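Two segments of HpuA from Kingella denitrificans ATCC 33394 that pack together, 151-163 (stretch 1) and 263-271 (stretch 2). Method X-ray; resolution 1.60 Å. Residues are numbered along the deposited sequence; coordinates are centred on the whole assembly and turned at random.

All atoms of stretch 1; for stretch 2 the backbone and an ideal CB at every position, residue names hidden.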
# COMPACT_ATOMS: atom_id res chain seq x y z
N PHE A 151 4.06 5.01 -5.62
CA PHE A 151 4.82 4.10 -4.78
C PHE A 151 3.91 3.23 -3.92
O PHE A 151 2.76 3.56 -3.61
CB PHE A 151 5.79 4.84 -3.83
CG PHE A 151 5.11 5.63 -2.76
CD1 PHE A 151 4.66 6.91 -3.00
CD2 PHE A 151 4.91 5.06 -1.50
CE1 PHE A 151 4.00 7.62 -1.99
CE2 PHE A 151 4.23 5.75 -0.53
CZ PHE A 151 3.80 7.02 -0.77
N ALA A 152 4.48 2.09 -3.54
CA ALA A 152 3.93 1.22 -2.48
C ALA A 152 5.15 0.69 -1.74
O ALA A 152 6.06 0.13 -2.33
CB ALA A 152 3.11 0.06 -3.02
N GLY A 153 5.20 0.92 -0.43
CA GLY A 153 6.35 0.45 0.32
C GLY A 153 6.01 0.15 1.78
O GLY A 153 4.99 0.57 2.30
N GLY A 154 6.87 -0.61 2.42
CA GLY A 154 6.56 -1.10 3.77
C GLY A 154 7.52 -2.15 4.24
O GLY A 154 8.60 -2.34 3.69
N THR A 155 7.10 -2.79 5.33
CA THR A 155 7.86 -3.88 5.94
C THR A 155 7.61 -5.18 5.16
O THR A 155 6.51 -5.66 5.16
CB THR A 155 7.35 -4.05 7.39
OG1 THR A 155 7.70 -2.86 8.17
CG2 THR A 155 7.98 -5.22 8.08
N PRO A 156 8.61 -5.68 4.50
CA PRO A 156 8.38 -6.88 3.70
C PRO A 156 8.01 -8.07 4.56
O PRO A 156 8.46 -8.23 5.72
CB PRO A 156 9.72 -7.14 3.00
CG PRO A 156 10.66 -6.18 3.54
CD PRO A 156 9.98 -5.18 4.36
N ALA A 157 7.18 -8.93 3.99
CA ALA A 157 6.82 -10.18 4.65
C ALA A 157 7.98 -11.16 4.72
O ALA A 157 8.48 -11.60 3.69
CB ALA A 157 5.67 -10.86 3.87
N PRO A 158 8.41 -11.56 5.93
CA PRO A 158 9.54 -12.47 5.93
C PRO A 158 9.21 -13.81 5.24
O PRO A 158 8.18 -14.36 5.51
CB PRO A 158 9.75 -12.72 7.46
CG PRO A 158 9.20 -11.47 8.11
CD PRO A 158 8.00 -11.13 7.28
N THR A 159 10.10 -14.29 4.38
CA THR A 159 9.82 -15.51 3.62
C THR A 159 9.71 -16.73 4.53
O THR A 159 8.96 -17.63 4.26
CB THR A 159 10.87 -15.76 2.52
OG1 THR A 159 12.17 -15.85 3.11
CG2 THR A 159 10.86 -14.63 1.49
N ASP A 160 10.39 -16.70 5.69
CA ASP A 160 10.32 -17.85 6.58
C ASP A 160 9.01 -18.04 7.36
O ASP A 160 8.78 -19.10 7.96
CB ASP A 160 11.58 -17.93 7.48
CG ASP A 160 11.74 -16.78 8.39
OD1 ASP A 160 10.84 -15.92 8.52
OD2 ASP A 160 12.87 -16.75 9.00
N THR A 161 8.09 -17.06 7.28
CA THR A 161 6.83 -17.21 7.89
C THR A 161 5.67 -16.95 6.93
O THR A 161 4.57 -16.72 7.39
CB THR A 161 6.73 -16.27 9.09
OG1 THR A 161 7.01 -14.94 8.68
CG2 THR A 161 7.78 -16.68 10.16
N LEU A 162 5.94 -17.10 5.65
CA LEU A 162 4.84 -17.09 4.62
C LEU A 162 3.93 -18.28 4.84
O LEU A 162 4.31 -19.28 5.52
CB LEU A 162 5.42 -17.11 3.22
CG LEU A 162 6.09 -15.81 2.68
CD1 LEU A 162 6.85 -16.08 1.41
CD2 LEU A 162 5.06 -14.67 2.55
N GLN A 163 2.69 -18.18 4.37
CA GLN A 163 1.72 -19.22 4.62
C GLN A 163 2.19 -20.59 4.16
O GLN A 163 2.72 -20.73 3.06
CB GLN A 163 0.34 -18.91 4.02
CG GLN A 163 0.32 -18.73 2.51
CD GLN A 163 -1.09 -18.48 2.08
OE1 GLN A 163 -1.62 -17.40 2.33
NE2 GLN A 163 -1.77 -19.50 1.55
N UNK A 263 5.05 -6.73 -3.98
CA UNK A 263 5.42 -7.68 -2.96
C UNK A 263 4.44 -7.85 -1.89
O UNK A 263 3.39 -7.15 -1.82
CB UNK A 263 6.76 -7.28 -2.33
N UNK A 264 4.72 -8.83 -1.03
CA UNK A 264 3.92 -9.07 0.16
C UNK A 264 4.58 -8.38 1.34
O UNK A 264 5.83 -8.39 1.43
CB UNK A 264 3.75 -10.57 0.42
N UNK A 265 3.74 -7.79 2.16
CA UNK A 265 4.15 -7.00 3.31
C UNK A 265 3.52 -7.57 4.59
O UNK A 265 2.54 -8.30 4.56
CB UNK A 265 3.76 -5.53 3.12
N UNK A 266 4.07 -7.09 5.72
CA UNK A 266 3.66 -7.42 7.11
C UNK A 266 4.30 -8.67 7.65
O UNK A 266 4.29 -9.77 7.01
CB UNK A 266 2.14 -7.58 7.19
N UNK A 267 4.89 -8.52 8.85
CA UNK A 267 5.41 -9.68 9.56
C UNK A 267 4.27 -10.58 9.98
O UNK A 267 3.12 -10.17 10.08
CB UNK A 267 6.23 -9.25 10.78
N UNK A 268 4.63 -11.82 10.33
CA UNK A 268 3.68 -12.73 10.95
C UNK A 268 3.12 -12.27 12.31
O UNK A 268 3.73 -11.42 12.95
CB UNK A 268 4.35 -14.09 11.12
N UNK A 269 2.00 -12.85 12.72
CA UNK A 269 1.40 -12.56 14.01
C UNK A 269 1.53 -13.82 14.83
O UNK A 269 1.28 -14.93 14.33
CB UNK A 269 -0.06 -12.11 13.88
N UNK A 270 1.91 -13.65 16.10
CA UNK A 270 2.10 -14.81 17.02
C UNK A 270 1.24 -14.70 18.25
O UNK A 270 0.89 -13.62 18.73
CB UNK A 270 3.56 -14.93 17.45
N UNK A 271 0.87 -15.85 18.77
CA UNK A 271 0.32 -15.90 20.09
C UNK A 271 1.39 -15.58 21.11
O UNK A 271 2.62 -15.57 20.86
CB UNK A 271 -0.30 -17.27 20.36

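Position 263 has extended backbone angles, and its ideal CB finds nothing of stretch 1 within 5.5 Å, so this contact sets no demand on it. The deposited residue is Gly263.

At 264 the CB points sideways, 4.0 Å from Ala157 CB and 4.8 Å from Leu162 CD2. Two methyl-bearing neighbours ask for an apolar side chain; Val, Ile, Leu or Met could all serve. The deposit has Leu264, whose CD1 meets Leu162 CD2 at 3.9 Å. Its backbone contributes independently of side chain: Ala157 N donates to Leu264 O at 2.9 Å, nearly straight.

The CB at 265 also lies sideways, 3.4 Å from Thr155 O, but beside it runs the bare backbone of Gly153 and Gly154. Where stretch 1 has no side chains, a broad, flat group can lie close, so an aromatic or a long aliphatic would suit. It is Phe265, with chi1 in m, and its ring reaches back along the strand: CE1 comes to 3.3 Å from Gly154 N, and CZ to 4.3 Å from Ala152 O. The glycine matters, since an ideal CB on Gly154 would sit only 3.2 Å from Phe265 CD1. A single beta bridge pairs this position with Pro156.

Position 266 points its CB away, and its phi/psi of 85°/129° strongly favours Gly and strains any residue with a CB; a small one such as Ala would be the mildest alternative. The residue is nevertheless Ala266. Its contribution here is backbone: Ala266 N donates to Thr155 O at 2.9 Å, completing the bridge's pair of hydrogen bonds.

At 267 the CB is sideways, 4.3 Å from Pro158 CD and 5.2 Å from Thr155 CG2, with open space beyond. A long chain, apolar near its root and polar at its tip, fits well; Gln, Arg or Lys would do. Lys267 lays its CG 4.0 Å from Pro158 CD and its CE 3.8 Å from Thr155 CG2. A water 2.7 Å from Thr155 OG1 also accepts a weak hydrogen bond from Lys267 NZ at 3.3 Å.

The CB of 268 points toward stretch 1, 3.7 Å from Thr161 OG1. A hydroxyl so near invites a polar partner: Asp, Asn, Glu or Gln. Glu268 folds back, chi1 p and chi2 m, so that OE1 accepts from Thr161 OG1 at 2.9 Å.

Positions 269, 270 and 271 have no stretch 1 atom within 5.5 Å of their ideal CBs. Stretch 1 leaves 269 and 271 free, so almost any residue would serve; the deposited Glu269 and Phe271 do not touch stretch 1. At 270 a long chain could still return, and Arg270 does: NH2 lies 3.7 Å from Thr161 CG2, while NE forms a salt bridge with Glu268 OE2 at 3.2 Å.

Stretch 2, residues 263-271: GLFAKEERF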
# COMPACT_ATOMS: atom_id res chain seq x y z
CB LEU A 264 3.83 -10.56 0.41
CG LEU A 264 3.24 -11.39 -0.77
CD1 LEU A 264 3.23 -12.87 -0.45
CD2 LEU A 264 1.80 -10.93 -1.00
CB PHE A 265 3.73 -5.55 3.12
CG PHE A 265 4.44 -4.84 1.98
CD1 PHE A 265 5.71 -4.29 2.13
CD2 PHE A 265 3.83 -4.76 0.75
CE1 PHE A 265 6.33 -3.61 1.09
CE2 PHE A 265 4.45 -4.11 -0.31
CZ PHE A 265 5.71 -3.55 -0.16
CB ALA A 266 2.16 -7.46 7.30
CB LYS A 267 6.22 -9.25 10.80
CG LYS A 267 7.50 -8.60 10.36
CD LYS A 267 8.24 -7.94 11.51
CE LYS A 267 9.50 -7.27 10.96
NZ LYS A 267 9.62 -5.91 11.55
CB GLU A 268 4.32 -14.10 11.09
CG GLU A 268 5.25 -14.23 12.27
CD GLU A 268 6.62 -13.60 12.03
OE1 GLU A 268 7.02 -13.11 10.96
OE2 GLU A 268 7.37 -13.66 13.01
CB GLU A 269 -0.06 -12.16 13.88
CG GLU A 269 -0.23 -10.84 13.14
CD GLU A 269 -1.68 -10.57 12.83
OE1 GLU A 269 -2.40 -10.22 13.77
OE2 GLU A 269 -2.12 -10.76 11.67
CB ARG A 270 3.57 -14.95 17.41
CG ARG A 270 4.40 -15.43 16.24
CD ARG A 270 5.86 -15.34 16.51
NE ARG A 270 6.67 -15.75 15.38
CZ ARG A 270 6.79 -16.99 14.91
NH1 ARG A 270 6.17 -18.05 15.43
NH2 ARG A 270 7.55 -17.17 13.82
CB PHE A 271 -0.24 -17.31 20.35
CG PHE A 271 -1.41 -17.69 19.43
CD1 PHE A 271 -2.62 -17.04 19.55
CD2 PHE A 271 -1.24 -18.64 18.46
CE1 PHE A 271 -3.70 -17.36 18.73
CE2 PHE A 271 -2.31 -19.01 17.65
CZ PHE A 271 -3.53 -18.36 17.77
O HOH W 1 9.49 -2.93 10.16
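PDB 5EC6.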